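Long-range contacts in 4-alpha-glucanotransferase (Aquifex aeolicus, PDB 1TZ7), which belongs to the amylomaltases, also called disproportionating enzymes, a family of enzymes built round a barrel of eight parallel beta strands: residues Gly25-Val30 and Ile454-Asp459; Phe58-Val63 and Ser222-Leu227. All blocks are in the same frame, centred on the assembly; numbering follows the deposited sequence.

Contact 1: residues Gly25-Val30 and Ile454-Asp459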
loop_
_atom_site.group_PDB
_atom_site.type_symbol
_atom_site.label_atom_id
_atom_site.label_comp_id
_atom_site.label_asym_id
_atom_site.label_seq_id
_atom_site.Cartn_x
_atom_site.Cartn_y
_atom_site.Cartn_z
ATOM N N GLY A 25 8.989 14.095 -1.562
ATOM C CA GLY A 25 7.963 13.531 -0.710
ATOM C C GLY A 25 8.515 12.649 0.372
ATOM O O GLY A 25 9.715 12.371 0.415
ATOM N N ILE A 26 7.632 12.206 1.260
ATOM C CA ILE A 26 7.998 11.288 2.309
ATOM C C ILE A 26 7.174 10.011 2.190
ATOM O O ILE A 26 5.976 10.061 1.929
ATOM C CB ILE A 26 7.783 11.945 3.699
ATOM C CG1 ILE A 26 8.808 13.070 3.917
ATOM C CG2 ILE A 26 7.897 10.893 4.816
ATOM C CD1 ILE A 26 8.677 13.780 5.250
ATOM N N LEU A 27 7.836 8.867 2.369
ATOM C CA LEU A 27 7.151 7.586 2.463
ATOM C C LEU A 27 6.858 7.269 3.934
ATOM O O LEU A 27 7.772 7.047 4.731
ATOM C CB LEU A 27 8.004 6.477 1.822
ATOM C CG LEU A 27 7.580 5.015 2.059
ATOM C CD1 LEU A 27 6.141 4.792 1.677
ATOM C CD2 LEU A 27 8.498 4.074 1.277
ATOM N N LEU A 28 5.579 7.269 4.281
ATOM C CA LEU A 28 5.145 7.033 5.654
ATOM C C LEU A 28 3.734 6.463 5.662
ATOM O O LEU A 28 2.792 7.121 5.236
ATOM C CB LEU A 28 5.173 8.343 6.453
ATOM C CG LEU A 28 4.697 8.241 7.909
ATOM C CD1 LEU A 28 5.735 7.515 8.758
ATOM C CD2 LEU A 28 4.410 9.623 8.476
ATOM N N HIS A 29 3.596 5.239 6.143
ATOM C CA HIS A 29 2.288 4.604 6.252
ATOM C C HIS A 29 1.503 5.186 7.411
ATOM O O HIS A 29 2.079 5.615 8.419
ATOM C CB HIS A 29 2.455 3.108 6.445
ATOM C CG HIS A 29 1.194 2.317 6.259
ATOM N ND1 HIS A 29 0.409 2.416 5.131
ATOM C CD2 HIS A 29 0.601 1.391 7.049
ATOM C CE1 HIS A 29 -0.617 1.589 5.241
ATOM N NE2 HIS A 29 -0.524 0.958 6.395
ATOM N N VAL A 30 0.187 5.194 7.267
ATOM C CA VAL A 30 -0.695 5.775 8.269
ATOM C C VAL A 30 -0.447 5.168 9.660
ATOM O O VAL A 30 -0.504 5.869 10.658
ATOM C CB VAL A 30 -2.191 5.590 7.871
ATOM C CG1 VAL A 30 -3.106 6.111 8.961
ATOM C CG2 VAL A 30 -2.487 6.308 6.534
ATOM N N ILE A 454 11.695 10.678 -3.134
ATOM C CA ILE A 454 10.963 10.263 -1.936
ATOM C C ILE A 454 11.919 9.757 -0.874
ATOM O O ILE A 454 12.732 8.872 -1.130
ATOM C CB ILE A 454 9.929 9.164 -2.285
ATOM C CG1 ILE A 454 8.973 9.653 -3.390
ATOM C CG2 ILE A 454 9.138 8.746 -1.026
ATOM C CD1 ILE A 454 7.802 10.452 -2.885
ATOM N N ILE A 455 11.821 10.334 0.319
ATOM C CA ILE A 455 12.611 9.899 1.471
ATOM C C ILE A 455 11.731 9.061 2.394
ATOM O O ILE A 455 10.676 9.511 2.810
ATOM C CB ILE A 455 13.131 11.135 2.248
ATOM C CG1 ILE A 455 13.858 12.103 1.302
ATOM C CG2 ILE A 455 14.051 10.710 3.382
ATOM C CD1 ILE A 455 14.024 13.496 1.869
ATOM N N GLN A 456 12.171 7.848 2.725
ATOM C CA GLN A 456 11.502 7.084 3.772
ATOM C C GLN A 456 11.684 7.791 5.110
ATOM O O GLN A 456 12.766 8.277 5.417
ATOM C CB GLN A 456 12.028 5.636 3.851
ATOM C CG GLN A 456 10.995 4.665 4.455
ATOM C CD GLN A 456 11.498 3.226 4.594
ATOM O OE1 GLN A 456 10.728 2.333 4.960
ATOM N NE2 GLN A 456 12.775 3.004 4.311
ATOM N N MET A 457 10.617 7.851 5.896
ATOM C CA MET A 457 10.613 8.650 7.120
ATOM C C MET A 457 11.748 8.225 8.045
ATOM O O MET A 457 12.380 9.060 8.674
ATOM C CB MET A 457 9.269 8.521 7.842
ATOM C CG MET A 457 9.129 9.433 9.054
ATOM S SD MET A 457 9.122 11.186 8.600
ATOM C CE MET A 457 8.549 11.918 10.116
ATOM N N GLN A 458 12.007 6.916 8.106
ATOM C CA GLN A 458 13.058 6.366 8.975
ATOM C C GLN A 458 14.436 6.936 8.630
ATOM O O GLN A 458 15.297 7.075 9.504
ATOM C CB GLN A 458 13.099 4.832 8.860
ATOM C CG GLN A 458 11.890 4.124 9.461
ATOM C CD GLN A 458 10.839 3.775 8.418
ATOM O OE1 GLN A 458 10.489 4.605 7.588
ATOM N NE2 GLN A 458 10.344 2.548 8.461
ATOM N N ASP A 459 14.647 7.247 7.352
ATOM C CA ASP A 459 15.906 7.851 6.899
ATOM C C ASP A 459 16.001 9.313 7.334
ATOM O O ASP A 459 17.065 9.780 7.750
ATOM C CB ASP A 459 16.030 7.752 5.378
ATOM C CG ASP A 459 16.141 6.317 4.891
ATOM O OD1 ASP A 459 16.509 5.432 5.699
ATOM O OD2 ASP A 459 15.882 5.980 3.718
HETATM O O HOH W 1 7.937 5.070 6.766
#
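Leu27 lays its side chain alongside that of Gln456, both pointing the same way, with CD2 of Leu27 4.1 Å from CG of Gln456, while Leu27 CB rests 3.8 Å from Ile454 CG2. These residues face the barrel interior. Gly25 shares that face and suits its place by having no side chain: the end of Ile454 bends in over it, CD1 coming 3.8 Å from Gly25 CA. On the other face Ile26 and Ile455 turn to the surrounding helices, Ile26 against Phe49 and Phe52, Ile455 against Ile442.

The two strands run parallel, twisted by 35°, and are joined by backbone hydrogen bonds from Ile455 N to Gly25 O and from Leu27 N to Ile455 O. A third hydrogen bond, Met457 N to Leu27 O at 3.2 Å, carries the pairing onto the first residue of helix 457-460. Met457 starts out with CG opposite its backbone N (chi1 -174°), then bends at chi2 (65°), which sets SD 4.0 Å from Ile26 CG2 as CB meets Leu28 CD1. A water 2.8 Å from Leu27 O also donates to Gln458 OE1.

Leu27 O is thus gripped by two donors, so the buried carbonyl at the strand's end remains satisfied where one strand runs into a helix and the other into a loop.

Contact 2: residues Phe58-Val63 and Ser222-Leu227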
loop_
_atom_site.group_PDB
_atom_site.type_symbol
_atom_site.label_atom_id
_atom_site.label_comp_id
_atom_site.label_asym_id
_atom_site.label_seq_id
_atom_site.Cartn_x
_atom_site.Cartn_y
_atom_site.Cartn_z
ATOM N N PHE A 58 7.560 19.925 0.953
ATOM C CA PHE A 58 7.255 18.644 0.311
ATOM C C PHE A 58 5.953 18.743 -0.466
ATOM O O PHE A 58 5.053 19.495 -0.086
ATOM C CB PHE A 58 7.123 17.531 1.356
ATOM C CG PHE A 58 8.434 17.060 1.924
ATOM C CD1 PHE A 58 9.294 16.276 1.165
ATOM C CD2 PHE A 58 8.796 17.378 3.224
ATOM C CE1 PHE A 58 10.501 15.828 1.690
ATOM C CE2 PHE A 58 10.004 16.932 3.755
ATOM C CZ PHE A 58 10.855 16.155 2.982
ATOM N N SER A 59 5.853 17.972 -1.554
ATOM C CA SER A 59 4.640 17.950 -2.386
ATOM C C SER A 59 4.020 16.550 -2.484
ATOM O O SER A 59 2.958 16.383 -3.081
ATOM C CB SER A 59 4.957 18.436 -3.790
ATOM O OG SER A 59 5.486 19.738 -3.781
ATOM N N LEU A 60 4.684 15.548 -1.913
ATOM C CA LEU A 60 4.248 14.155 -2.079
ATOM C C LEU A 60 4.208 13.418 -0.752
ATOM O O LEU A 60 5.072 13.600 0.094
ATOM C CB LEU A 60 5.176 13.407 -3.047
ATOM C CG LEU A 60 5.268 13.952 -4.469
ATOM C CD1 LEU A 60 6.454 13.338 -5.185
ATOM C CD2 LEU A 60 3.984 13.685 -5.227
ATOM N N TRP A 61 3.190 12.582 -0.591
ATOM C CA TRP A 61 3.093 11.678 0.534
ATOM C C TRP A 61 2.762 10.280 0.019
ATOM O O TRP A 61 1.731 10.078 -0.618
ATOM C CB TRP A 61 1.993 12.151 1.490
ATOM C CG TRP A 61 1.743 11.227 2.641
ATOM C CD1 TRP A 61 2.641 10.365 3.219
ATOM C CD2 TRP A 61 0.519 11.068 3.361
ATOM N NE1 TRP A 61 2.046 9.683 4.254
ATOM C CE2 TRP A 61 0.741 10.095 4.366
ATOM C CE3 TRP A 61 -0.756 11.652 3.267
ATOM C CZ2 TRP A 61 -0.259 9.694 5.259
ATOM C CZ3 TRP A 61 -1.745 11.251 4.156
ATOM C CH2 TRP A 61 -1.489 10.281 5.137
ATOM N N GLN A 62 3.639 9.317 0.288
ATOM C CA GLN A 62 3.384 7.935 -0.114
ATOM C C GLN A 62 2.976 7.078 1.067
ATOM O O GLN A 62 3.658 7.038 2.089
ATOM C CB GLN A 62 4.600 7.319 -0.814
ATOM C CG GLN A 62 4.294 5.938 -1.441
ATOM C CD GLN A 62 5.392 5.429 -2.370
ATOM O OE1 GLN A 62 5.669 4.234 -2.405
ATOM N NE2 GLN A 62 5.999 6.324 -3.118
ATOM N N VAL A 63 1.849 6.395 0.915
ATOM C CA VAL A 63 1.370 5.461 1.906
ATOM C C VAL A 63 1.401 4.050 1.333
ATOM O O VAL A 63 1.572 3.863 0.131
ATOM C CB VAL A 63 -0.086 5.800 2.346
ATOM C CG1 VAL A 63 -0.116 7.092 3.149
ATOM C CG2 VAL A 63 -1.021 5.898 1.126
ATOM N N SER A 222 0.198 15.829 -3.189
ATOM C CA SER A 222 -0.392 14.694 -3.885
ATOM C C SER A 222 -0.071 13.414 -3.129
ATOM O O SER A 222 1.045 13.237 -2.635
ATOM C CB SER A 222 0.154 14.596 -5.320
ATOM O OG SER A 222 -0.214 15.714 -6.094
ATOM N N ILE A 223 -1.046 12.522 -3.041
ATOM C CA ILE A 223 -0.878 11.301 -2.298
ATOM C C ILE A 223 -0.625 10.137 -3.233
ATOM O O ILE A 223 -1.409 9.870 -4.151
ATOM C CB ILE A 223 -2.114 11.024 -1.401
ATOM C CG1 ILE A 223 -2.412 12.248 -0.524
ATOM C CG2 ILE A 223 -1.860 9.794 -0.524
ATOM C CD1 ILE A 223 -3.717 12.152 0.269
ATOM N N VAL A 224 0.485 9.449 -3.001
ATOM C CA VAL A 224 0.810 8.243 -3.722
ATOM C C VAL A 224 0.300 7.031 -2.945
ATOM O O VAL A 224 0.781 6.732 -1.860
ATOM C CB VAL A 224 2.338 8.114 -3.934
ATOM C CG1 VAL A 224 2.668 6.872 -4.743
ATOM C CG2 VAL A 224 2.890 9.368 -4.613
ATOM N N GLY A 225 -0.685 6.355 -3.507
ATOM C CA GLY A 225 -1.197 5.139 -2.938
ATOM C C GLY A 225 -0.622 3.928 -3.620
ATOM O O GLY A 225 0.132 4.042 -4.577
ATOM N N ASP A 226 -0.988 2.762 -3.124
ATOM C CA ASP A 226 -0.295 1.535 -3.455
ATOM C C ASP A 226 -1.308 0.451 -3.803
ATOM O O ASP A 226 -2.180 0.125 -2.997
ATOM C CB ASP A 226 0.562 1.090 -2.271
ATOM C CG ASP A 226 1.620 0.078 -2.662
ATOM O OD1 ASP A 226 2.674 0.028 -1.981
ATOM O OD2 ASP A 226 1.492 -0.710 -3.627
ATOM N N LEU A 227 -1.190 -0.093 -5.010
ATOM C CA LEU A 227 -2.107 -1.132 -5.493
ATOM C C LEU A 227 -1.387 -2.461 -5.575
ATOM O O LEU A 227 -0.561 -2.664 -6.462
ATOM C CB LEU A 227 -2.643 -0.765 -6.882
ATOM C CG LEU A 227 -4.002 -0.080 -6.916
ATOM C CD1 LEU A 227 -3.880 1.346 -6.425
ATOM C CD2 LEU A 227 -4.585 -0.122 -8.326
HETATM O O HOH W 2 1.365 17.710 -5.670
HETATM O O HOH W 3 3.702 2.209 -1.215
#
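Ser222 N to Ser59 O and Val224 N to Trp61 O, each 2.8 Å long, are the shortest of four backbone hydrogen bonds that join these parallel strands. Trp61 N to Ser222 O and Val63 N to Val224 O, both 3.0 Å, alternate with them. Beyond the backbone, Asp226 OD1 is hydrogen-bonded to Tyr78 OH.

Gln62 crosses Val224 obliquely within the barrel. With CG opposite the backbone N (chi1 -171°) and the chain extended beyond it, its methylenes run past the valine, CG 3.8 Å from Val224 CG1, and NE2 hydrogen-bonds to Tyr400 OH; a long chain with a polar end fits both tasks. Leu60 CD2 meets Ser222 CB on the same face, at 3.9 Å.

Turned instead to helix 192-218, Trp61 and Ile223 lie side by side, Trp61 CE3 4.2 Å from Ile223 CG1. Val63 CG1 covers one face of the indole near its rim, and Trp61 NE1 hydrogen-bonds to Leu28 O.

Regular backbone bonding therefore carries the pairing, while Gln62 NE2, Trp61 NE1 and Asp226 OD1 find hydrogen-bond partners on other parts of the chain.

In the fold
From the N terminus, strand 23-27 opens the barrel, and helix 44-56 then leads to strand 60-62, its next neighbour in the sheet. Contact 2 closes a loop of 158 intervening residues, largely helical and without a strand, by bringing strand 222-227 beside 60-62. That loop is nested within the far longer one closed by contact 1, where strand 452-456 returns to 23-27 and so joins the last barrel strand to the first. The two contacts touch, their centres about 9 Å apart, through Leu28 N to Gln62 O, a probable hydrogen bond of 2.9 Å. With the direct pairing of 23-27 and 60-62, they place four strands next to one another in the sheet: 452-456, 23-27, 60-62 and 222-227.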